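Local coordinates for protein S-adenosylmethionine:2-demethylmenaquinone methyltransferase (Geobacillus kaustophilus, PDB 2PCN) that is of unestablished function, carrying a methyltransferase name but belonging to the RraA family of alpha/beta proteins, with three chains in its assembly, at residues A[11-16]-A[154-159]; A[31-36]-A[139-144]; A[72-77]-A[94-99]. All coordinates share one frame; numbering follows the deposited sequence.

Interaction 1 of 3, residues A[11-16]-A[154-159]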
# COMPACT_ATOMS: atom_id res chain seq x y z
N LEU A 11 -19.77 -3.25 19.25
CA LEU A 11 -20.02 -3.75 17.90
C LEU A 11 -21.48 -3.69 17.46
O LEU A 11 -21.77 -3.36 16.31
CB LEU A 11 -19.49 -5.18 17.75
CG LEU A 11 -19.60 -5.79 16.34
CD1 LEU A 11 -18.88 -4.89 15.34
CD2 LEU A 11 -18.99 -7.18 16.34
N ASP A 12 -22.40 -4.01 18.37
CA ASP A 12 -23.83 -4.01 18.04
C ASP A 12 -24.38 -2.63 17.67
O ASP A 12 -25.42 -2.52 17.03
CB ASP A 12 -24.64 -4.60 19.19
CG ASP A 12 -24.50 -3.80 20.48
OD1 ASP A 12 -24.77 -2.58 20.46
OD2 ASP A 12 -24.13 -4.40 21.51
N GLU A 13 -23.68 -1.57 18.08
CA GLU A 13 -24.10 -0.21 17.79
C GLU A 13 -23.21 0.43 16.73
O GLU A 13 -23.30 1.63 16.49
CB GLU A 13 -24.04 0.66 19.04
CG GLU A 13 -25.01 0.28 20.14
CD GLU A 13 -24.83 1.15 21.36
OE1 GLU A 13 -23.74 1.11 21.96
OE2 GLU A 13 -25.78 1.88 21.72
N LEU A 14 -22.36 -0.38 16.11
CA LEU A 14 -21.43 0.15 15.12
C LEU A 14 -21.57 -0.37 13.70
O LEU A 14 -22.03 -1.48 13.46
CB LEU A 14 -19.99 -0.12 15.56
CG LEU A 14 -19.41 0.58 16.79
CD1 LEU A 14 -18.05 -0.01 17.11
CD2 LEU A 14 -19.29 2.08 16.53
N GLN A 15 -21.17 0.48 12.76
CA GLN A 15 -21.14 0.15 11.35
C GLN A 15 -19.64 0.12 11.08
O GLN A 15 -18.92 1.02 11.49
CB GLN A 15 -21.78 1.26 10.51
CG GLN A 15 -23.30 1.24 10.52
CD GLN A 15 -23.86 2.29 9.60
OE1 GLN A 15 -24.05 3.45 9.99
NE2 GLN A 15 -24.11 1.91 8.35
N VAL A 16 -19.18 -0.93 10.41
CA VAL A 16 -17.76 -1.06 10.11
C VAL A 16 -17.53 -0.87 8.62
O VAL A 16 -18.05 -1.62 7.80
CB VAL A 16 -17.23 -2.44 10.54
CG1 VAL A 16 -15.74 -2.55 10.22
CG2 VAL A 16 -17.46 -2.65 12.03
N LYS A 154 -23.92 8.02 17.75
CA LYS A 154 -23.74 8.98 18.83
C LYS A 154 -22.39 8.81 19.50
O LYS A 154 -21.70 7.81 19.27
CB LYS A 154 -24.86 8.84 19.87
CG LYS A 154 -25.13 7.42 20.35
CD LYS A 154 -24.04 6.90 21.27
CE LYS A 154 -24.41 5.54 21.84
NZ LYS A 154 -24.64 4.53 20.76
N ASP A 155 -22.00 9.79 20.31
CA ASP A 155 -20.72 9.73 21.00
C ASP A 155 -20.73 8.55 21.97
O ASP A 155 -21.43 8.57 22.98
CB ASP A 155 -20.48 11.03 21.77
CG ASP A 155 -19.05 11.16 22.26
OD1 ASP A 155 -18.53 10.19 22.85
OD2 ASP A 155 -18.45 12.24 22.05
N LEU A 156 -19.95 7.52 21.65
CA LEU A 156 -19.87 6.32 22.48
C LEU A 156 -19.06 6.51 23.75
O LEU A 156 -19.07 5.66 24.64
CB LEU A 156 -19.28 5.16 21.68
CG LEU A 156 -20.09 4.64 20.48
CD1 LEU A 156 -19.34 3.50 19.82
CD2 LEU A 156 -21.45 4.16 20.95
N LEU A 157 -18.35 7.63 23.85
CA LEU A 157 -17.52 7.91 25.02
C LEU A 157 -18.10 9.01 25.90
O LEU A 157 -17.40 9.56 26.75
CB LEU A 157 -16.11 8.28 24.56
CG LEU A 157 -15.44 7.24 23.67
CD1 LEU A 157 -14.13 7.78 23.16
CD2 LEU A 157 -15.22 5.95 24.46
N ALA A 158 -19.37 9.31 25.70
CA ALA A 158 -20.05 10.33 26.49
C ALA A 158 -21.41 9.79 26.91
O ALA A 158 -22.20 10.49 27.54
CB ALA A 158 -20.23 11.60 25.66
N LYS A 159 -21.66 8.54 26.55
CA LYS A 159 -22.92 7.87 26.88
C LYS A 159 -22.86 7.17 28.23
O LYS A 159 -21.79 6.99 28.81
CB LYS A 159 -23.26 6.85 25.80
CG LYS A 159 -22.17 5.81 25.57
CD LYS A 159 -22.63 4.71 24.63
CE LYS A 159 -23.76 3.90 25.24
NZ LYS A 159 -24.20 2.79 24.35
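One carboxylate, that of Glu-13, is held between two lysines, Lys-154 and Lys-159, in a small salt-bridge network at the protein surface. The glutamate is extended beyond CG (chi2 178°), which sets CD well out from the backbone. Lys-159 comes tip to tip and straddles the group, with NZ 3.0 Å from Glu-13 OE1 and 3.2 Å from OE2. Lys-154 instead crosses the glutamate at about a right angle and brings NZ to 3.0 Å from OE2, which therefore has both amines as partners. All three hydrogen bonds are weak in geometry, which suggests an attraction more electrostatic than directional; Lys-159 is poorly ordered, so its exact reach is less certain. Beside the charges Leu-14 CD2 meets Leu-156 CD1 at 3.6 Å, while the other methyl of Leu-156, CD2, lies 3.9 Å from Glu-13 OE1. Within 154-159, Asp-155 OD1 accepts from Leu-157 N in an Asx turn, and Leu-156 N bonds to Tyr-143 OH. The contact thus fastens the tail that follows strand 148-152 to the 3-10 turn leading into strand 14-16, itself paired with strand 148-152 through Gln-15 and Val-151; Lys-116 of the second subunit packs on Leu-11 close by.

Interaction 2 of 3, residues A[31-36]-A[139-144]; sequences SGPIAT and GAYVYA
Ile-34 sets CG1 anti to its carbonyl carbon (chi1 -69°), and Val-142 holds CG1 between its backbone N and carbonyl carbon (chi1 61°); these torsions bring the two CG1 atoms to 3.6 Å, the side chains crossing at about a right angle. Beyond them Ile-34 CD1 lies 4.0 Å from Ala-140 CB. The same methyl also touches Val-142 CB. Val-60, Trp-136 and Val-151 also pack on Ile-34, placing this branched pair in the hydrophobic core.

On the opposite face of the sheet the contacts are aromatic. Pro-33 CA and CB lie over one face of the Tyr-141 ring, CB making a CH-pi contact 22° off the ring normal, while Pro-33 CD approaches the rim atom CE1 at 3.6 Å. Next along, Ser-31 CB comes to 3.3 Å from Tyr-143 CD1.

The backbones pair antiparallel. Gly-32 and Val-142 form a hydrogen-bonded pair, with Gly-32 N to Val-142 O at 3.0 Å and the return bond from Val-142 N to Gly-32 O at 3.1 Å. Proline, which has no N-H, falls at a non-hydrogen-bonded position opposite Tyr-141. Further on Ile-34 N gives a short bond of 2.7 Å to Ala-140 O, but Ile-34 O accepts a hydrogen bond from Gly-139 N, so the exchange is shared by two consecutive residues in the turn before the strand. Gly-32 adopts backbone angles suited to glycine.

Strand 30-38 thus joins an antiparallel hairpin, 141-145 with 148-152, to parallel strand 58-62, a mixed-sheet junction consistent with the swivelling beta/beta/alpha fold of RraA-like proteins.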
# COMPACT_ATOMS: atom_id res chain seq x y z
N SER A 31 -11.09 11.11 15.34
CA SER A 31 -12.51 10.83 15.47
C SER A 31 -13.29 12.10 15.79
O SER A 31 -12.70 13.13 16.14
CB SER A 31 -12.74 9.80 16.58
OG SER A 31 -12.35 10.33 17.84
N GLY A 32 -14.61 12.02 15.67
CA GLY A 32 -15.44 13.18 15.96
C GLY A 32 -16.76 13.13 15.21
O GLY A 32 -17.00 12.21 14.43
N PRO A 33 -17.64 14.12 15.43
CA PRO A 33 -18.94 14.19 14.77
C PRO A 33 -18.79 14.33 13.27
O PRO A 33 -17.95 15.08 12.78
CB PRO A 33 -19.59 15.41 15.42
CG PRO A 33 -18.41 16.30 15.66
CD PRO A 33 -17.38 15.34 16.21
N ILE A 34 -19.63 13.61 12.54
CA ILE A 34 -19.62 13.62 11.08
C ILE A 34 -20.38 14.78 10.43
O ILE A 34 -21.46 15.15 10.86
CB ILE A 34 -20.24 12.30 10.54
CG1 ILE A 34 -19.32 11.12 10.83
CG2 ILE A 34 -20.53 12.43 9.06
CD1 ILE A 34 -19.91 9.78 10.41
N ALA A 35 -19.77 15.33 9.39
CA ALA A 35 -20.35 16.39 8.57
C ALA A 35 -20.22 15.73 7.20
O ALA A 35 -19.17 15.14 6.90
CB ALA A 35 -19.50 17.65 8.63
N THR A 36 -21.26 15.81 6.37
CA THR A 36 -21.21 15.15 5.06
C THR A 36 -21.23 16.05 3.83
O THR A 36 -21.78 17.15 3.84
CB THR A 36 -22.39 14.16 4.90
OG1 THR A 36 -23.63 14.89 4.89
CG2 THR A 36 -22.41 13.14 6.03
N GLY A 139 -24.18 14.24 12.00
CA GLY A 139 -24.39 14.15 13.44
C GLY A 139 -23.90 12.84 14.03
O GLY A 139 -23.73 12.74 15.25
N ALA A 140 -23.69 11.84 13.18
CA ALA A 140 -23.20 10.55 13.65
C ALA A 140 -21.74 10.75 14.04
O ALA A 140 -21.16 11.80 13.75
CB ALA A 140 -23.31 9.50 12.54
N TYR A 141 -21.14 9.75 14.69
CA TYR A 141 -19.75 9.84 15.12
C TYR A 141 -18.87 8.82 14.42
O TYR A 141 -19.24 7.64 14.32
CB TYR A 141 -19.65 9.65 16.63
CG TYR A 141 -19.80 10.93 17.43
CD1 TYR A 141 -18.68 11.69 17.76
CD2 TYR A 141 -21.05 11.38 17.84
CE1 TYR A 141 -18.80 12.88 18.47
CE2 TYR A 141 -21.19 12.57 18.56
CZ TYR A 141 -20.06 13.32 18.87
OH TYR A 141 -20.19 14.49 19.58
N VAL A 142 -17.71 9.25 13.94
CA VAL A 142 -16.80 8.35 13.26
C VAL A 142 -15.47 8.25 14.00
O VAL A 142 -14.94 9.24 14.51
CB VAL A 142 -16.56 8.80 11.80
CG1 VAL A 142 -15.93 10.18 11.76
CG2 VAL A 142 -15.68 7.78 11.08
N TYR A 143 -14.93 7.04 14.07
CA TYR A 143 -13.66 6.78 14.73
C TYR A 143 -12.76 6.10 13.71
O TYR A 143 -13.16 5.12 13.09
CB TYR A 143 -13.88 5.86 15.93
CG TYR A 143 -14.85 6.40 16.95
CD1 TYR A 143 -14.43 7.26 17.96
CD2 TYR A 143 -16.21 6.08 16.87
CE1 TYR A 143 -15.34 7.79 18.88
CE2 TYR A 143 -17.12 6.60 17.78
CZ TYR A 143 -16.69 7.45 18.78
OH TYR A 143 -17.59 7.97 19.69
N ALA A 144 -11.56 6.64 13.53
CA ALA A 144 -10.64 6.06 12.57
C ALA A 144 -9.24 5.89 13.13
O ALA A 144 -8.79 6.66 13.97
CB ALA A 144 -10.60 6.93 11.32

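Interaction 3 of 3, residues A[72-77]-A[94-99]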
# COMPACT_ATOMS: atom_id res chain seq x y z
N LEU A 72 -9.18 17.02 -2.49
CA LEU A 72 -8.57 17.78 -1.41
C LEU A 72 -7.07 17.89 -1.62
O LEU A 72 -6.42 16.91 -2.02
CB LEU A 72 -8.88 17.12 -0.06
CG LEU A 72 -8.29 17.78 1.19
CD1 LEU A 72 -9.39 17.99 2.22
CD2 LEU A 72 -7.19 16.91 1.75
N GLY A 73 -6.54 19.08 -1.37
CA GLY A 73 -5.12 19.35 -1.52
C GLY A 73 -4.59 20.03 -0.27
O GLY A 73 -5.30 20.12 0.73
N ASP A 74 -3.37 20.55 -0.32
CA ASP A 74 -2.79 21.18 0.86
C ASP A 74 -3.50 22.45 1.31
O ASP A 74 -3.55 22.74 2.50
CB ASP A 74 -1.29 21.43 0.66
CG ASP A 74 -1.01 22.54 -0.32
OD1 ASP A 74 -1.64 22.58 -1.39
OD2 ASP A 74 -0.13 23.38 -0.01
N ARG A 75 -4.06 23.22 0.37
CA ARG A 75 -4.76 24.45 0.75
C ARG A 75 -5.95 24.12 1.63
O ARG A 75 -6.14 24.73 2.69
CB ARG A 75 -5.25 25.20 -0.49
CG ARG A 75 -4.15 25.79 -1.35
CD ARG A 75 -4.77 26.51 -2.54
NE ARG A 75 -5.63 25.61 -3.30
CZ ARG A 75 -6.75 26.00 -3.91
NH1 ARG A 75 -7.14 27.26 -3.85
NH2 ARG A 75 -7.47 25.11 -4.58
N LEU A 76 -6.76 23.16 1.20
CA LEU A 76 -7.94 22.77 1.97
C LEU A 76 -7.56 22.06 3.26
O LEU A 76 -8.23 22.23 4.28
CB LEU A 76 -8.86 21.88 1.12
CG LEU A 76 -9.88 22.65 0.27
CD1 LEU A 76 -9.19 23.72 -0.56
CD2 LEU A 76 -10.64 21.69 -0.63
N ALA A 77 -6.49 21.27 3.23
CA ALA A 77 -6.05 20.58 4.43
C ALA A 77 -5.59 21.63 5.44
O ALA A 77 -5.80 21.50 6.64
CB ALA A 77 -4.90 19.62 4.11
N ILE A 94 -6.93 12.41 -3.33
CA ILE A 94 -6.40 13.68 -2.85
C ILE A 94 -5.10 13.92 -3.60
O ILE A 94 -4.64 13.07 -4.37
CB ILE A 94 -6.08 13.64 -1.34
CG1 ILE A 94 -4.92 12.67 -1.07
CG2 ILE A 94 -7.31 13.21 -0.55
CD1 ILE A 94 -4.33 12.80 0.32
N ARG A 95 -4.50 15.09 -3.38
CA ARG A 95 -3.21 15.41 -3.98
C ARG A 95 -2.43 16.18 -2.92
O ARG A 95 -2.96 16.45 -1.84
CB ARG A 95 -3.37 16.21 -5.27
CG ARG A 95 -3.96 17.60 -5.15
CD ARG A 95 -4.03 18.22 -6.54
NE ARG A 95 -4.21 19.67 -6.52
CZ ARG A 95 -4.11 20.45 -7.59
NH1 ARG A 95 -3.83 19.92 -8.78
NH2 ARG A 95 -4.26 21.76 -7.47
N ASP A 96 -1.18 16.53 -3.22
CA ASP A 96 -0.31 17.21 -2.26
C ASP A 96 -0.16 16.29 -1.05
O ASP A 96 -0.06 16.76 0.09
CB ASP A 96 -0.90 18.55 -1.81
CG ASP A 96 -1.10 19.52 -2.96
OD1 ASP A 96 -0.22 19.61 -3.84
OD2 ASP A 96 -2.14 20.21 -2.97
N SER A 97 -0.13 14.98 -1.30
CA SER A 97 0.00 14.00 -0.23
C SER A 97 1.29 14.18 0.56
O SER A 97 1.33 13.92 1.76
CB SER A 97 -0.07 12.57 -0.79
OG SER A 97 0.99 12.30 -1.69
N ALA A 98 2.34 14.63 -0.10
CA ALA A 98 3.61 14.85 0.59
C ALA A 98 3.43 15.91 1.67
O ALA A 98 3.83 15.72 2.82
CB ALA A 98 4.68 15.29 -0.40
N GLU A 99 2.80 17.02 1.29
CA GLU A 99 2.56 18.14 2.21
C GLU A 99 1.56 17.79 3.31
O GLU A 99 1.73 18.19 4.47
CB GLU A 99 2.06 19.35 1.42
CG GLU A 99 3.06 19.94 0.43
CD GLU A 99 3.23 19.10 -0.83
OE1 GLU A 99 2.52 18.09 -0.99
OE2 GLU A 99 4.07 19.47 -1.68
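Asp-74 and Asp-96 cross obliquely, their carboxylate planes turned 72° apart, and Asp-74 OD1 stands 2.9 Å from Asp-96 OD2. The two oxygens are both acceptors and do not bond to each other. OD2 is also held by the backbone: Asp-74 N donates to Asp-96 OD2 at 2.9 Å in a nearly straight bond, arriving on the anti side and 22° out of the carboxylate plane. Asp-96 CG lies anti to its own carbonyl carbon (chi1 -61°), on the side of Asp-74, whose N-H belongs to the first turn of helix 74-82.

The other Asp-96 oxygen, OD1, is bridged to Lys-2 of the third subunit, which also binds Glu-99 OE2. Carbon contacts support the polar ones: Asp-74 CB lies 3.8 Å from Asp-96 CB and 4.0 Å from Glu-99 CB. Gly-73, at the helix N-cap, brings its CA to 3.4 Å from Asp-96 OD2, an approach possible because no side chain stands there.

At the sheet end of the contact Arg-95 N bonds to Leu-72 O at 3.0 Å, and Leu-72 CB touches Ile-94 CG2 loosely, at 4.2 Å. The Arg-95 side chain is extended from CG to NE; its NH1 bonds to Pro-114 O and its NH2 makes a salt bridge to Asp-8 of the third subunit.

Asp-74, Arg-95 and Asp-96 have the spacing of the D-X20-R-D motif found in many RraA-like proteins and their aldolase relatives, where in the aldolases it lines a metal-dependent site between subunits; the interface setting is consistent with such a pocket here, and a bound acetate ion, though probably from the crystallisation liquor, lies near Arg-95.

Interactions 1 and 2 belong to the same mixed sheet and meet through the Tyr-143 hydroxyl and the Tyr-141 ring, their centres about 11 Å apart. Interaction 3 lies on the opposite side of the chain's centre, about 30 Å from interaction 1 and 21 Å from interaction 2, centre to centre. Chemistry follows position. The strand pair of interaction 2, partly buried, relies on backbone bonds and apolar packing; interaction 1, at the surface, relies on opposite charges beside a leucine pair. Interaction 3 joins two strand-to-helix turns, brings like charges together, and takes its counter-charges from another subunit, unlike interaction 2, which no other chain touches.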